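Local coordinates for protein minor fimbrium anchoring subunit Mfa2 (Porphyromonas gingivalis, PDB 5NFI) that anchors the minor (Mfa1) fimbriae in the outer membrane through its interaction with Mfa1 and regulates fimbrial length, at residues T88-L97 / G168-A179; Y21-V30 / A42-A52. All coordinates share one frame; numbering follows the deposited sequence.

Contact 1. Residues T88-L97 / G168-A179; sequences TTKQQVLMRL and GSYRFDGTVAKA
Tyr-170 O is gripped by two successive amides of the facing strand, Leu-94 N at 2.9 Å and, weakly, Met-95 N at 3.4 Å. This is a classic beta bulge in the antiparallel pairing of strands 93-97 and 169-171: Leu-94 and Met-95 together face Tyr-170, and the register slips by one residue after the Val-93/Arg-171 pair. Tyr-170 N returns a bond to Met-95 O, while the selenomethionine methyl Met-95 CE lies alongside Tyr-170, 3.5 Å from CD1. Leu-94, directed toward 168-179, crosses Phe-172 at about a right angle. Leu-94 CB sits almost exactly on the normal of the ring, 3.9 Å from its centroid, a CH-pi contact. The CG of Leu-94 swings opposite the backbone N (chi1 174°), which carries CD1 over to CE2 and CZ of the same ring. Thr-88 CG2 touches Phe-172 CE1, its side chain crossing the ring at about a right angle; Tyr-31, edge-to-face, and Phe-33 of strand 28-33 also meet the Phe-172 ring.

Arg-96 and Ser-169 share the other side of the sheet from Met-95 and Tyr-170. Arg-96 runs extended from CG to NE past Ser-169, and a turn at chi4 (-71°) folds NH1 back to Ser-169 OG, a weak bond of 2.8 Å. Val-93 CG1 covers the centre of one face of this guanidinium. Arg-171 likewise carries Ala-177 CA over one face of its guanidinium, with Gln-91 O at the edge.

Before the strand, a type I turn runs from Thr-89 to Gln-92, closed by Gln-92 N on Thr-89 O. Lys-90 O in this turn receives Asp-173 N in a fairly straight bond (163°). The carboxylate of Asp-173 closes an Asx turn, OD1 taking both Thr-175 N at 3.1 Å and Thr-175 OG1 from one face of its plane.

Contact 2. Residues Y21-V30 / A42-A52; sequences YPAEVARLNV and ANVFEDVQLSA
Strands 28-30 and 42-45 run antiparallel at 165°, their axes 4.8 Å apart. Leu-28/Phe-45 and Val-30/Asn-43 are hydrogen-bonded pairs, flanking the non-hydrogen-bonded pair Asn-29/Val-44. Past the strand ends Val-48 N still reaches Ala-26 O at 2.9 Å, but from well above the carbonyl plane, as the chains leave sheet geometry.

Arg-27 grips Glu-46 side-on in a salt bridge: NE goes to OE1 at 3.1 Å and NH2 to OE2 at 2.8 Å, each meeting the syn side of its oxygen. The guanidinium and carboxylate planes are nevertheless turned 44° apart. The bend of Arg-27 at chi3 (-55°) turns the group along the strand, where NH1 adds a weak bond to Asn-29 OD1 and NH2 touches Val-44 CG1.

These strands form the open end of the beta hairpin 28-33/39-45, away from its turn. On the face opposite Asn-29 and Val-44, the Phe-45 ring presents its edge to Val-30 CG2 and Leu-28 CB; Phe-9 of strand 3-10 and Ile-58 of strand 56-60 pack against this group. Leu-28 CD1 meets Val-48 CG2 at 3.7 Å.

Farther out, Leu-50 CD1 wedges among Pro-22 CD, Val-25 CB and Val-25 CG2. Tyr-21 lays one ring face over the backbone from Ser-51 to Ala-52, with Ala-52 CA 3.7 Å from the ring centroid.

How the contacts relate
Contact 2 closes before contact 1 opens in the sequence; their centres lie about 20 Å apart and their nearest atoms about 6 Å, without touching. The hairpin 28-33/39-45 nonetheless bridges them. Its open end carries contact 2, whereas toward its turn Leu-94 of contact 1 packs on Tyr-31, and Gly-37 and Leu-39 make backbone hydrogen bonds to Lys-90 and Thr-88 of contact 1. Strand 64-72 is a second bridge: Trp-71 pairs by backbone with Asn-29 of contact 2, and its NE1 bonds to Phe-172 O. Segment 168-179, from much later in the chain, is thereby joined to the early hairpin of this transthyretin-clan protein.

Contact 1. Residues T88-L97 / G168-A179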
loop_
_atom_site.group_PDB
_atom_site.type_symbol
_atom_site.label_atom_id
_atom_site.label_comp_id
_atom_site.label_asym_id
_atom_site.label_seq_id
_atom_site.Cartn_x
_atom_site.Cartn_y
_atom_site.Cartn_z
ATOM N N THR A 88 16.529 10.621 14.053
ATOM C CA THR A 88 15.878 9.878 12.976
ATOM C C THR A 88 15.717 10.714 11.701
ATOM O O THR A 88 15.349 11.877 11.779
ATOM C CB THR A 88 14.499 9.385 13.440
ATOM O OG1 THR A 88 14.656 8.535 14.581
ATOM C CG2 THR A 88 13.809 8.620 12.348
ATOM N N THR A 89 15.988 10.136 10.528
ATOM C CA THR A 89 15.855 10.888 9.277
ATOM C C THR A 89 14.771 10.355 8.338
ATOM O O THR A 89 14.289 9.229 8.503
ATOM C CB THR A 89 17.176 10.927 8.512
ATOM O OG1 THR A 89 17.554 9.603 8.121
ATOM C CG2 THR A 89 18.256 11.507 9.387
ATOM N N LYS A 90 14.406 11.180 7.351
ATOM C CA LYS A 90 13.269 10.938 6.447
ATOM C C LYS A 90 13.299 9.565 5.778
ATOM O O LYS A 90 12.262 8.970 5.541
ATOM C CB LYS A 90 13.208 12.035 5.357
ATOM C CG LYS A 90 14.440 12.033 4.444
ATOM C CD LYS A 90 14.523 13.091 3.344
ATOM C CE LYS A 90 13.785 14.383 3.623
ATOM N NZ LYS A 90 14.138 15.368 2.540
ATOM N N GLN A 91 14.490 9.052 5.495
ATOM C CA GLN A 91 14.614 7.882 4.629
ATOM C C GLN A 91 14.940 6.603 5.402
ATOM O O GLN A 91 15.238 5.577 4.807
ATOM C CB GLN A 91 15.683 8.119 3.553
ATOM C CG GLN A 91 17.129 8.063 4.051
ATOM C CD GLN A 91 17.608 9.310 4.814
ATOM O OE1 GLN A 91 16.867 10.260 5.017
ATOM N NE2 GLN A 91 18.872 9.300 5.223
ATOM N N GLN A 92 14.886 6.658 6.728
ATOM C CA GLN A 92 15.040 5.456 7.533
ATOM C C GLN A 92 13.741 4.664 7.532
ATOM O O GLN A 92 12.673 5.202 7.259
ATOM C CB GLN A 92 15.449 5.808 8.959
ATOM C CG GLN A 92 16.902 6.229 9.103
ATOM C CD GLN A 92 17.238 6.727 10.505
ATOM O OE1 GLN A 92 17.241 7.929 10.759
ATOM N NE2 GLN A 92 17.514 5.805 11.416
ATOM N N VAL A 93 13.826 3.377 7.831
ATOM C CA VAL A 93 12.636 2.550 7.777
ATOM C C VAL A 93 11.745 2.760 8.991
ATOM O O VAL A 93 12.110 2.455 10.122
ATOM C CB VAL A 93 12.983 1.058 7.657
ATOM C CG1 VAL A 93 11.704 0.230 7.513
ATOM C CG2 VAL A 93 13.916 0.829 6.464
ATOM N N LEU A 94 10.556 3.272 8.743
ATOM C CA LEU A 94 9.579 3.421 9.802
ATOM C C LEU A 94 8.967 2.090 10.253
ATOM O O LEU A 94 8.700 1.879 11.444
ATOM C CB LEU A 94 8.472 4.365 9.335
ATOM C CG LEU A 94 7.278 4.526 10.261
ATOM C CD1 LEU A 94 7.745 4.935 11.664
ATOM C CD2 LEU A 94 6.329 5.553 9.672
HETATM N N MSE A 95 8.800 1.176 9.304
HETATM C CA MSE A 95 7.729 0.192 9.368
HETATM C C MSE A 95 8.049 -1.070 8.588
HETATM O O MSE A 95 8.490 -0.982 7.448
HETATM C CB MSE A 95 6.490 0.824 8.767
HETATM C CG MSE A 95 5.149 0.436 9.283
HETATM SE SE MSE A 95 3.942 1.392 8.060
HETATM C CE MSE A 95 3.881 0.091 6.607
ATOM N N ARG A 96 7.799 -2.233 9.183
ATOM C CA ARG A 96 7.837 -3.479 8.435
ATOM C C ARG A 96 6.601 -4.310 8.716
ATOM O O ARG A 96 6.257 -4.515 9.868
ATOM C CB ARG A 96 9.089 -4.285 8.774
ATOM C CG ARG A 96 10.342 -3.706 8.185
ATOM C CD ARG A 96 11.543 -4.544 8.500
ATOM N NE ARG A 96 12.781 -3.789 8.332
ATOM C CZ ARG A 96 13.277 -3.413 7.153
ATOM N NH1 ARG A 96 12.631 -3.705 6.034
ATOM N NH2 ARG A 96 14.413 -2.731 7.091
ATOM N N LEU A 97 5.937 -4.800 7.670
ATOM C CA LEU A 97 4.782 -5.660 7.888
ATOM C C LEU A 97 5.205 -6.892 8.677
ATOM O O LEU A 97 6.218 -7.526 8.363
ATOM C CB LEU A 97 4.132 -6.061 6.575
ATOM C CG LEU A 97 2.848 -6.881 6.739
ATOM C CD1 LEU A 97 1.870 -6.174 7.646
ATOM C CD2 LEU A 97 2.201 -7.150 5.376
ATOM N N GLY A 168 6.603 -4.686 2.018
ATOM C CA GLY A 168 6.172 -4.723 3.410
ATOM C C GLY A 168 6.925 -3.756 4.309
ATOM O O GLY A 168 6.745 -3.738 5.524
ATOM N N SER A 169 7.777 -2.944 3.702
ATOM C CA SER A 169 8.632 -2.054 4.457
ATOM C C SER A 169 8.605 -0.651 3.887
ATOM O O SER A 169 8.779 -0.459 2.682
ATOM C CB SER A 169 10.051 -2.589 4.467
ATOM O OG SER A 169 10.057 -3.869 5.048
ATOM N N TYR A 170 8.373 0.336 4.744
ATOM C CA TYR A 170 8.249 1.700 4.252
ATOM C C TYR A 170 9.115 2.679 5.032
ATOM O O TYR A 170 9.254 2.575 6.261
ATOM C CB TYR A 170 6.779 2.119 4.267
ATOM C CG TYR A 170 5.971 1.305 3.293
ATOM C CD1 TYR A 170 5.586 0.003 3.606
ATOM C CD2 TYR A 170 5.622 1.809 2.041
ATOM C CE1 TYR A 170 4.877 -0.785 2.710
ATOM C CE2 TYR A 170 4.899 1.020 1.135
ATOM C CZ TYR A 170 4.535 -0.281 1.484
ATOM O OH TYR A 170 3.825 -1.080 0.621
ATOM N N ARG A 171 9.721 3.614 4.302
ATOM C CA ARG A 171 10.477 4.695 4.916
ATOM C C ARG A 171 9.512 5.678 5.566
ATOM O O ARG A 171 8.295 5.519 5.453
ATOM C CB ARG A 171 11.349 5.393 3.883
ATOM C CG ARG A 171 12.293 4.461 3.183
ATOM C CD ARG A 171 13.282 5.218 2.318
ATOM N NE ARG A 171 13.645 4.443 1.134
ATOM C CZ ARG A 171 14.516 3.440 1.149
ATOM N NH1 ARG A 171 15.113 3.103 2.293
ATOM N NH2 ARG A 171 14.792 2.777 0.030
ATOM N N PHE A 172 10.039 6.691 6.250
ATOM C CA PHE A 172 9.172 7.685 6.866
ATOM C C PHE A 172 8.392 8.445 5.802
ATOM O O PHE A 172 7.169 8.568 5.907
ATOM C CB PHE A 172 9.973 8.630 7.750
ATOM C CG PHE A 172 10.188 8.100 9.114
ATOM C CD1 PHE A 172 11.291 7.330 9.403
ATOM C CD2 PHE A 172 9.263 8.333 10.107
ATOM C CE1 PHE A 172 11.477 6.814 10.670
ATOM C CE2 PHE A 172 9.452 7.829 11.368
ATOM C CZ PHE A 172 10.556 7.066 11.654
ATOM N N ASP A 173 9.080 8.927 4.767
ATOM C CA ASP A 173 8.377 9.419 3.590
ATOM C C ASP A 173 7.651 8.199 3.045
ATOM O O ASP A 173 7.966 7.076 3.428
ATOM C CB ASP A 173 9.328 10.047 2.571
ATOM C CG ASP A 173 10.414 9.086 2.075
ATOM O OD1 ASP A 173 10.184 7.862 1.967
ATOM O OD2 ASP A 173 11.521 9.575 1.765
ATOM N N GLY A 174 6.677 8.347 2.173
ATOM C CA GLY A 174 5.875 7.161 1.909
ATOM C C GLY A 174 6.516 6.054 1.080
ATOM O O GLY A 174 5.804 5.171 0.619
ATOM N N THR A 175 7.831 6.080 0.876
ATOM C CA THR A 175 8.417 5.202 -0.142
ATOM C C THR A 175 8.760 3.782 0.329
ATOM O O THR A 175 9.053 3.546 1.500
ATOM C CB THR A 175 9.679 5.818 -0.743
ATOM O OG1 THR A 175 10.753 5.712 0.188
ATOM C CG2 THR A 175 9.424 7.261 -1.097
ATOM N N VAL A 176 8.719 2.840 -0.604
ATOM C CA VAL A 176 8.948 1.445 -0.277
ATOM C C VAL A 176 10.411 1.213 0.007
ATOM O O VAL A 176 11.269 1.494 -0.824
ATOM C CB VAL A 176 8.482 0.515 -1.407
ATOM C CG1 VAL A 176 8.965 -0.930 -1.172
ATOM C CG2 VAL A 176 6.977 0.590 -1.532
ATOM N N ALA A 177 10.678 0.719 1.208
ATOM C CA ALA A 177 12.017 0.339 1.604
ATOM C C ALA A 177 12.366 -0.995 0.950
ATOM O O ALA A 177 11.508 -1.871 0.791
ATOM C CB ALA A 177 12.114 0.250 3.119
ATOM N N LYS A 178 13.619 -1.163 0.560
ATOM C CA LYS A 178 13.978 -2.416 -0.083
ATOM C C LYS A 178 13.978 -3.542 0.946
ATOM O O LYS A 178 14.368 -3.345 2.094
ATOM C CB LYS A 178 15.321 -2.292 -0.819
ATOM C CG LYS A 178 15.149 -1.868 -2.304
ATOM C CD LYS A 178 13.861 -1.025 -2.497
ATOM C CE LYS A 178 13.572 -0.590 -3.926
ATOM N NZ LYS A 178 12.300 0.209 -3.927
ATOM N N ALA A 179 13.487 -4.705 0.528
ATOM C CA ALA A 179 13.333 -5.861 1.411
ATOM C C ALA A 179 13.197 -7.161 0.602
ATOM O O ALA A 179 13.004 -7.125 -0.610
ATOM C CB ALA A 179 12.125 -5.670 2.317
#

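Contact 2. Residues Y21-V30 / A42-A52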
loop_
_atom_site.group_PDB
_atom_site.type_symbol
_atom_site.label_atom_id
_atom_site.label_comp_id
_atom_site.label_asym_id
_atom_site.label_seq_id
_atom_site.Cartn_x
_atom_site.Cartn_y
_atom_site.Cartn_z
ATOM N N TYR A 21 -12.995 12.290 2.263
ATOM C CA TYR A 21 -12.534 12.319 3.648
ATOM C C TYR A 21 -12.816 10.993 4.337
ATOM O O TYR A 21 -13.604 10.935 5.287
ATOM C CB TYR A 21 -13.208 13.463 4.407
ATOM C CG TYR A 21 -12.906 14.806 3.812
ATOM C CD1 TYR A 21 -11.694 15.434 4.063
ATOM C CD2 TYR A 21 -13.821 15.442 2.986
ATOM C CE1 TYR A 21 -11.407 16.671 3.516
ATOM C CE2 TYR A 21 -13.544 16.681 2.432
ATOM C CZ TYR A 21 -12.334 17.292 2.697
ATOM O OH TYR A 21 -12.044 18.529 2.158
ATOM N N PRO A 22 -12.137 9.930 3.885
ATOM C CA PRO A 22 -12.498 8.537 4.166
ATOM C C PRO A 22 -12.682 8.241 5.639
ATOM O O PRO A 22 -11.793 8.532 6.440
ATOM C CB PRO A 22 -11.309 7.750 3.614
ATOM C CG PRO A 22 -10.633 8.658 2.674
ATOM C CD PRO A 22 -10.818 10.027 3.235
ATOM N N ALA A 23 -13.826 7.664 5.990
ATOM C CA ALA A 23 -14.057 7.196 7.351
ATOM C C ALA A 23 -13.065 6.104 7.745
ATOM O O ALA A 23 -12.828 5.878 8.927
ATOM C CB ALA A 23 -15.469 6.688 7.492
ATOM N N GLU A 24 -12.496 5.437 6.737
ATOM C CA GLU A 24 -11.585 4.314 6.922
ATOM C C GLU A 24 -10.379 4.688 7.751
ATOM O O GLU A 24 -9.761 3.822 8.366
ATOM C CB GLU A 24 -11.107 3.777 5.566
ATOM C CG GLU A 24 -12.083 2.866 4.838
ATOM C CD GLU A 24 -13.295 3.604 4.299
ATOM O OE1 GLU A 24 -13.379 4.839 4.465
ATOM O OE2 GLU A 24 -14.160 2.940 3.685
ATOM N N VAL A 25 -10.030 5.976 7.754
ATOM C CA VAL A 25 -8.878 6.436 8.525
ATOM C C VAL A 25 -9.271 6.687 9.960
ATOM O O VAL A 25 -9.976 7.642 10.232
ATOM C CB VAL A 25 -8.278 7.700 7.927
ATOM C CG1 VAL A 25 -7.097 8.162 8.761
ATOM C CG2 VAL A 25 -7.860 7.427 6.477
ATOM N N ALA A 26 -8.820 5.826 10.875
ATOM C CA ALA A 26 -9.248 5.894 12.286
ATOM C C ALA A 26 -8.183 6.418 13.233
ATOM O O ALA A 26 -8.486 6.777 14.369
ATOM C CB ALA A 26 -9.711 4.535 12.774
ATOM N N ARG A 27 -6.937 6.460 12.783
ATOM C CA ARG A 27 -5.878 6.966 13.628
ATOM C C ARG A 27 -4.742 7.486 12.770
ATOM O O ARG A 27 -4.682 7.196 11.587
ATOM C CB ARG A 27 -5.399 5.881 14.585
ATOM C CG ARG A 27 -4.692 4.722 13.925
ATOM C CD ARG A 27 -4.369 3.626 14.932
ATOM N NE ARG A 27 -3.600 4.092 16.083
ATOM C CZ ARG A 27 -2.305 4.408 16.060
ATOM N NH1 ARG A 27 -1.598 4.348 14.940
ATOM N NH2 ARG A 27 -1.717 4.814 17.171
ATOM N N LEU A 28 -3.857 8.280 13.360
ATOM C CA LEU A 28 -2.826 8.984 12.602
ATOM C C LEU A 28 -1.485 8.978 13.330
ATOM O O LEU A 28 -1.427 9.053 14.554
ATOM C CB LEU A 28 -3.244 10.442 12.326
ATOM C CG LEU A 28 -4.320 10.677 11.257
ATOM C CD1 LEU A 28 -4.806 12.099 11.316
ATOM C CD2 LEU A 28 -3.821 10.327 9.836
ATOM N N ASN A 29 -0.416 8.866 12.554
ATOM C CA ASN A 29 0.933 9.083 13.021
ATOM C C ASN A 29 1.513 10.163 12.108
ATOM O O ASN A 29 1.760 9.922 10.928
ATOM C CB ASN A 29 1.774 7.798 12.968
ATOM C CG ASN A 29 1.292 6.715 13.938
ATOM O OD1 ASN A 29 0.248 6.093 13.741
ATOM N ND2 ASN A 29 2.092 6.445 14.951
ATOM N N VAL A 30 1.707 11.360 12.639
ATOM C CA VAL A 30 2.136 12.489 11.830
ATOM C C VAL A 30 3.500 12.987 12.293
ATOM O O VAL A 30 3.689 13.318 13.473
ATOM C CB VAL A 30 1.106 13.624 11.884
ATOM C CG1 VAL A 30 1.452 14.691 10.882
ATOM C CG2 VAL A 30 -0.261 13.067 11.585
ATOM N N ALA A 42 6.944 14.236 16.474
ATOM C CA ALA A 42 6.288 12.939 16.282
ATOM C C ALA A 42 4.971 12.860 17.039
ATOM O O ALA A 42 4.954 12.894 18.265
ATOM C CB ALA A 42 7.209 11.802 16.717
ATOM N N ASN A 43 3.868 12.732 16.312
ATOM C CA ASN A 43 2.557 12.826 16.945
ATOM C C ASN A 43 1.615 11.682 16.600
ATOM O O ASN A 43 1.613 11.174 15.475
ATOM C CB ASN A 43 1.899 14.150 16.569
ATOM C CG ASN A 43 2.801 15.335 16.825
ATOM O OD1 ASN A 43 2.978 15.754 17.972
ATOM N ND2 ASN A 43 3.387 15.877 15.764
ATOM N N VAL A 44 0.795 11.298 17.572
ATOM C CA VAL A 44 -0.146 10.207 17.398
ATOM C C VAL A 44 -1.560 10.672 17.734
ATOM O O VAL A 44 -1.788 11.282 18.782
ATOM C CB VAL A 44 0.240 9.006 18.278
ATOM C CG1 VAL A 44 -0.771 7.897 18.129
ATOM C CG2 VAL A 44 1.655 8.510 17.931
ATOM N N PHE A 45 -2.516 10.411 16.847
ATOM C CA PHE A 45 -3.898 10.817 17.117
ATOM C C PHE A 45 -4.861 9.648 16.965
ATOM O O PHE A 45 -5.000 9.078 15.883
ATOM C CB PHE A 45 -4.323 11.973 16.199
ATOM C CG PHE A 45 -3.342 13.108 16.162
ATOM C CD1 PHE A 45 -3.186 13.941 17.251
ATOM C CD2 PHE A 45 -2.573 13.340 15.035
ATOM C CE1 PHE A 45 -2.276 14.984 17.219
ATOM C CE2 PHE A 45 -1.663 14.377 14.996
ATOM C CZ PHE A 45 -1.511 15.199 16.093
ATOM N N GLU A 46 -5.511 9.282 18.060
ATOM C CA GLU A 46 -6.538 8.261 18.021
ATOM C C GLU A 46 -7.887 8.918 17.706
ATOM O O GLU A 46 -7.984 10.133 17.645
ATOM C CB GLU A 46 -6.579 7.495 19.346
ATOM C CG GLU A 46 -5.212 7.102 19.873
ATOM C CD GLU A 46 -4.562 5.975 19.081
ATOM O OE1 GLU A 46 -5.294 5.243 18.364
ATOM O OE2 GLU A 46 -3.319 5.816 19.181
ATOM N N ASP A 47 -8.907 8.098 17.476
ATOM C CA ASP A 47 -10.276 8.549 17.240
ATOM C C ASP A 47 -10.410 9.542 16.086
ATOM O O ASP A 47 -11.257 10.435 16.110
ATOM C CB ASP A 47 -10.834 9.138 18.528
ATOM C CG ASP A 47 -10.690 8.182 19.700
ATOM O OD1 ASP A 47 -10.785 6.954 19.469
ATOM O OD2 ASP A 47 -10.481 8.652 20.848
ATOM N N VAL A 48 -9.583 9.368 15.066
ATOM C CA VAL A 48 -9.629 10.238 13.907
ATOM C C VAL A 48 -10.921 10.064 13.116
ATOM O O VAL A 48 -11.337 8.954 12.796
ATOM C CB VAL A 48 -8.423 9.990 12.976
ATOM C CG1 VAL A 48 -8.597 10.723 11.655
ATOM C CG2 VAL A 48 -7.141 10.418 13.661
ATOM N N GLN A 49 -11.560 11.187 12.831
ATOM C CA GLN A 49 -12.624 11.263 11.852
ATOM C C GLN A 49 -12.272 12.377 10.895
ATOM O O GLN A 49 -12.500 13.533 11.196
ATOM C CB GLN A 49 -13.968 11.548 12.500
ATOM C CG GLN A 49 -14.737 10.348 12.978
ATOM C CD GLN A 49 -16.196 10.711 13.192
ATOM O OE1 GLN A 49 -16.521 11.874 13.430
ATOM N NE2 GLN A 49 -17.082 9.726 13.087
ATOM N N LEU A 50 -11.685 12.037 9.759
ATOM C CA LEU A 50 -11.340 13.035 8.760
ATOM C C LEU A 50 -12.554 13.858 8.392
ATOM O O LEU A 50 -13.666 13.335 8.327
ATOM C CB LEU A 50 -10.778 12.376 7.510
ATOM C CG LEU A 50 -9.566 11.511 7.773
ATOM C CD1 LEU A 50 -9.030 10.971 6.462
ATOM C CD2 LEU A 50 -8.524 12.329 8.518
ATOM N N SER A 51 -12.341 15.143 8.147
ATOM C CA SER A 51 -13.433 16.018 7.772
ATOM C C SER A 51 -12.923 17.228 7.005
ATOM O O SER A 51 -11.750 17.580 7.098
ATOM C CB SER A 51 -14.202 16.448 9.008
ATOM O OG SER A 51 -15.011 17.556 8.710
ATOM N N ALA A 52 -13.815 17.853 6.241
ATOM C CA ALA A 52 -13.454 18.951 5.351
ATOM C C ALA A 52 -12.897 20.129 6.120
ATOM O O ALA A 52 -12.039 20.864 5.620
ATOM C CB ALA A 52 -14.659 19.386 4.528
#